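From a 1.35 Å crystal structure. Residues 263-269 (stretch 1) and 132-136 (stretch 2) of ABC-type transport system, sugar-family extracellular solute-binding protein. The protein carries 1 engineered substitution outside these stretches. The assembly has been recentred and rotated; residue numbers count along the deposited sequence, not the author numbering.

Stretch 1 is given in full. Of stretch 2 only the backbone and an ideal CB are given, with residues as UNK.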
ATOM      1  N   TYR A 263      -3.618   1.509  13.051  1.00 11.25           N
ATOM      2  CA  TYR A 263      -4.204   1.664  14.426  1.00 11.87           C
ATOM      3  C   TYR A 263      -5.343   0.662  14.535  1.00 11.43           C
ATOM      4  O   TYR A 263      -5.450  -0.060  15.558  1.00 13.27           O
ATOM      5  CB  TYR A 263      -4.671   3.092  14.569  1.00 12.00           C
ATOM      6  CG  TYR A 263      -5.136   3.374  15.973  1.00 12.82           C
ATOM      7  CD1 TYR A 263      -6.385   2.956  16.383  1.00 13.54           C
ATOM      8  CD2 TYR A 263      -4.285   3.982  16.912  1.00 13.81           C
ATOM      9  CE1 TYR A 263      -6.821   3.168  17.715  1.00 15.83           C
ATOM     10  CE2 TYR A 263      -4.708   4.211  18.234  1.00 15.38           C
ATOM     11  CZ  TYR A 263      -5.963   3.779  18.602  1.00 15.64           C
ATOM     12  OH  TYR A 263      -6.365   3.954  19.945  1.00 21.34           O
ATOM     13  N   LYS A 264      -6.228   0.550  13.545  1.00 11.57           N
ATOM     14  CA  LYS A 264      -7.297  -0.446  13.541  1.00 12.28           C
ATOM     15  C   LYS A 264      -6.732  -1.850  13.683  1.00 13.42           C
ATOM     16  O   LYS A 264      -7.230  -2.700  14.427  1.00 13.66           O
ATOM     17  CB  LYS A 264      -8.179  -0.313  12.255  1.00 12.43           C
ATOM     18  CG  LYS A 264      -9.163  -1.428  12.024  1.00 14.73           C
ATOM     19  CD  LYS A 264     -10.282  -1.404  13.057  1.00 16.44           C
ATOM     20  CE  LYS A 264     -11.314  -2.488  12.734  1.00 18.56           C
ATOM     21  NZ  LYS A 264     -12.397  -2.430  13.761  1.00 20.07           N
ATOM     22  N   THR A 265      -5.655  -2.145  12.946  1.00 12.05           N
ATOM     23  CA  THR A 265      -5.042  -3.451  13.043  1.00 12.82           C
ATOM     24  C   THR A 265      -4.517  -3.736  14.507  1.00 11.90           C
ATOM     25  O   THR A 265      -4.583  -4.882  14.975  1.00 13.28           O
ATOM     26  CB  THR A 265      -3.872  -3.609  12.043  1.00 13.67           C
ATOM     27  OG1 THR A 265      -4.288  -3.125  10.723  1.00 14.87           O
ATOM     28  CG2 THR A 265      -3.511  -5.038  11.897  1.00 14.22           C
ATOM     29  N   GLY A 266      -3.971  -2.701  15.126  1.00 12.30           N
ATOM     30  CA  GLY A 266      -3.523  -2.830  16.524  1.00 11.84           C
ATOM     31  C   GLY A 266      -4.701  -3.113  17.429  1.00 13.10           C
ATOM     32  O   GLY A 266      -4.555  -3.917  18.379  1.00 15.22           O
ATOM     33  N   GLU A 267      -5.847  -2.498  17.201  1.00 12.48           N
ATOM     34  CA  GLU A 267      -7.044  -2.839  18.006  1.00 12.76           C
ATOM     35  C   GLU A 267      -7.425  -4.284  17.805  1.00 11.99           C
ATOM     36  O   GLU A 267      -7.803  -4.986  18.752  1.00 14.85           O
ATOM     37  CB  GLU A 267      -8.221  -1.959  17.682  1.00 13.45           C
ATOM     38  CG  GLU A 267      -8.039  -0.508  17.989  1.00 13.96           C
ATOM     39  CD  GLU A 267      -9.325   0.289  17.822  1.00 17.59           C
ATOM     40  OE1 GLU A 267     -10.031   0.078  16.814  1.00 19.58           O
ATOM     41  OE2 GLU A 267      -9.633   1.143  18.701  1.00 21.31           O
ATOM     42  N   MET A 268      -7.277  -4.843  16.581  1.00 12.65           N
ATOM     43  CA  MET A 268      -7.559  -6.226  16.349  1.00 13.17           C
ATOM     44  C   MET A 268      -6.523  -7.111  17.018  1.00 13.27           C
ATOM     45  O   MET A 268      -6.851  -8.172  17.573  1.00 15.12           O
ATOM     46  CB  MET A 268      -7.544  -6.486  14.814  1.00 12.24           C
ATOM     47  CG  MET A 268      -8.641  -5.735  14.114  1.00 12.47           C
ATOM     48  SD  MET A 268      -8.624  -5.729  12.305  1.00 17.32           S
ATOM     49  CE  MET A 268      -9.296  -7.337  12.044  1.00 20.30           C
ATOM     50  N   ALA A 269      -5.273  -6.654  17.092  1.00 13.82           N
ATOM     51  CA  ALA A 269      -4.234  -7.348  17.879  1.00 14.72           C
ATOM     52  C   ALA A 269      -4.595  -7.487  19.331  1.00 14.80           C
ATOM     53  O   ALA A 269      -4.326  -8.528  19.939  1.00 16.72           O
ATOM     54  CB  ALA A 269      -2.866  -6.677  17.785  1.00 15.77           C
ATOM     55  N   UNK A 132      -5.189 -15.989   9.604  1.00 12.33           N
ATOM     56  CA  UNK A 132      -4.930 -14.620   9.173  1.00 11.96           C
ATOM     57  C   UNK A 132      -6.176 -13.739   9.251  1.00 11.67           C
ATOM     58  O   UNK A 132      -7.229 -14.140   8.796  1.00 14.05           O
ATOM     59  CB  UNK A 132      -4.387 -14.620   7.743  1.00 11.96           C
ATOM     60  N   UNK A 133      -6.030 -12.535   9.799  1.00 11.82           N
ATOM     61  CA  UNK A 133      -7.016 -11.472   9.654  1.00 11.86           C
ATOM     62  C   UNK A 133      -6.291 -10.133   9.653  1.00 11.25           C
ATOM     63  O   UNK A 133      -5.052 -10.103   9.487  1.00 14.03           O
ATOM     64  CB  UNK A 133      -8.061 -11.529  10.770  1.00 11.86           C
ATOM     65  N   UNK A 134      -7.011  -9.023   9.724  1.00 11.76           N
ATOM     66  CA  UNK A 134      -6.430  -7.723   9.786  1.00 11.97           C
ATOM     67  C   UNK A 134      -7.169  -6.724   8.932  1.00 11.05           C
ATOM     68  O   UNK A 134      -8.360  -6.714   8.868  1.00 13.13           O
ATOM     69  CB  UNK A 134      -4.960  -7.790   9.368  1.00 11.97           C
ATOM     70  N   UNK A 135      -6.367  -5.896   8.264  1.00 10.88           N
ATOM     71  CA  UNK A 135      -6.905  -4.834   7.442  1.00 11.29           C
ATOM     72  C   UNK A 135      -6.365  -4.953   5.981  1.00 11.31           C
ATOM     73  O   UNK A 135      -5.275  -5.459   5.761  1.00 12.69           O
ATOM     74  CB  UNK A 135      -6.548  -3.476   8.050  1.00 11.29           C
ATOM     75  N   UNK A 136      -7.221  -4.464   5.110  1.00 11.04           N
ATOM     76  CA  UNK A 136      -6.903  -4.354   3.666  1.00 11.11           C
ATOM     77  C   UNK A 136      -6.889  -2.896   3.331  1.00 11.88           C
ATOM     78  O   UNK A 136      -7.740  -2.103   3.724  1.00 12.84           O
ATOM     79  CB  UNK A 136      -7.903  -5.106   2.786  1.00 11.11           C
TER

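Stretch 1 is a helical segment with i to i+4 backbone hydrogen bonds. Stretch 2 is an extended strand running nearly antiparallel to it, at 158°, with the two axes 7.6 Å apart at their closest. K264, T265 and M268 form the helix surface that meets the strand, so the offer is the aliphatic part of a lysine, one hydroxyl with its methyl, and a flexible thioether.

Position 132 has ordinary extended angles, -121/134, and its ideal CB finds nothing of stretch 1 within 5.5 Å. The helix therefore sets no rule here; beta-branched and many other residues would do. The deposited residue is V132, with chi1 t, and it makes no contact with the helix.

Position 133 is extended further, at -148/-170, and its CA-to-CB bond points sideways. The ideal CB lies 4.6 Å from M268 CE, so the visible neighbour is a methyl group that asks for no polar partner. Alanine, serine, cysteine or threonine could all sit beside it. The deposited S133 takes chi1 t and places OG 3.7 Å from M268 CE, a van der Waals contact; the hydroxyl finds its hydrogen bonding elsewhere in the structure.

Position 134 is the most restrictive. Its angles, 139/-139, would jam a CB against the carbonyl O of the preceding residue, which by itself calls for glycine. The helix adds a lesser consideration: the ideal CB would lie 4.0 Å from T265 CG2, close but not a clash. G134 is the deposited residue, and here the two backbones come nearest, with T265 CA and G134 CA 5.5 Å apart. The T265 methyl, CG2, rests 4.5 Å from G134 CA, while M268 CE packs 3.4 Å from G134 O.

Position 135 points its CA-to-CB bond toward the helix. The ideal CB is 3.5 Å from T265 OG1 and 5.2 Å from both K264 CG and M268 SD, so a hydroxyl lies at hand with aliphatic and thioether surface nearby. A small side chain able to exchange a hydrogen bond would answer the first; serine could do that, and threonine could add a methyl for the second. Valine would fill similar space but leave the hydroxyl without this partner. The deposited T135, chi1 p, meets both demands. T135 OG1 and T265 OG1 are hydrogen-bonded at 2.7 Å, and T135 CG2 turns to the nonpolar side, 3.7 Å from K264 CG and 4.2 Å from M268 SD. K264 can contribute in this way because its CA-to-CB bond points toward the strand while its end leads away, leaving carbon rather than charge at the contact.

Position 136 returns to the free choice of 132: at -116/142 its ideal CB has nothing of stretch 1 within 5.5 Å, and polar or nonpolar residues are equally compatible with the helix. The deposited S136 has chi1 t and bonds through OG to a residue adjoining one of the stretches.

Stretch 2 (132-136) VSGTS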
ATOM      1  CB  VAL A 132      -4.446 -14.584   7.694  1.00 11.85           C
ATOM      2  CG1 VAL A 132      -4.095 -13.167   7.307  1.00 13.98           C
ATOM      3  CG2 VAL A 132      -3.243 -15.511   7.561  1.00 12.68           C
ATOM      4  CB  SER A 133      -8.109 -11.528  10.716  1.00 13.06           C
ATOM      5  OG  SER A 133      -9.132 -10.605  10.334  1.00 15.56           O
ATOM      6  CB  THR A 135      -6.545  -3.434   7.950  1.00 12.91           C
ATOM      7  OG1 THR A 135      -5.150  -3.345   8.202  1.00 13.55           O
ATOM      8  CG2 THR A 135      -7.281  -3.129   9.284  1.00 11.97           C
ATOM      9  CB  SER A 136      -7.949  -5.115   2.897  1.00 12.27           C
ATOM     10  OG  SER A 136      -7.859  -4.702   1.480  1.00 13.67           O
TER
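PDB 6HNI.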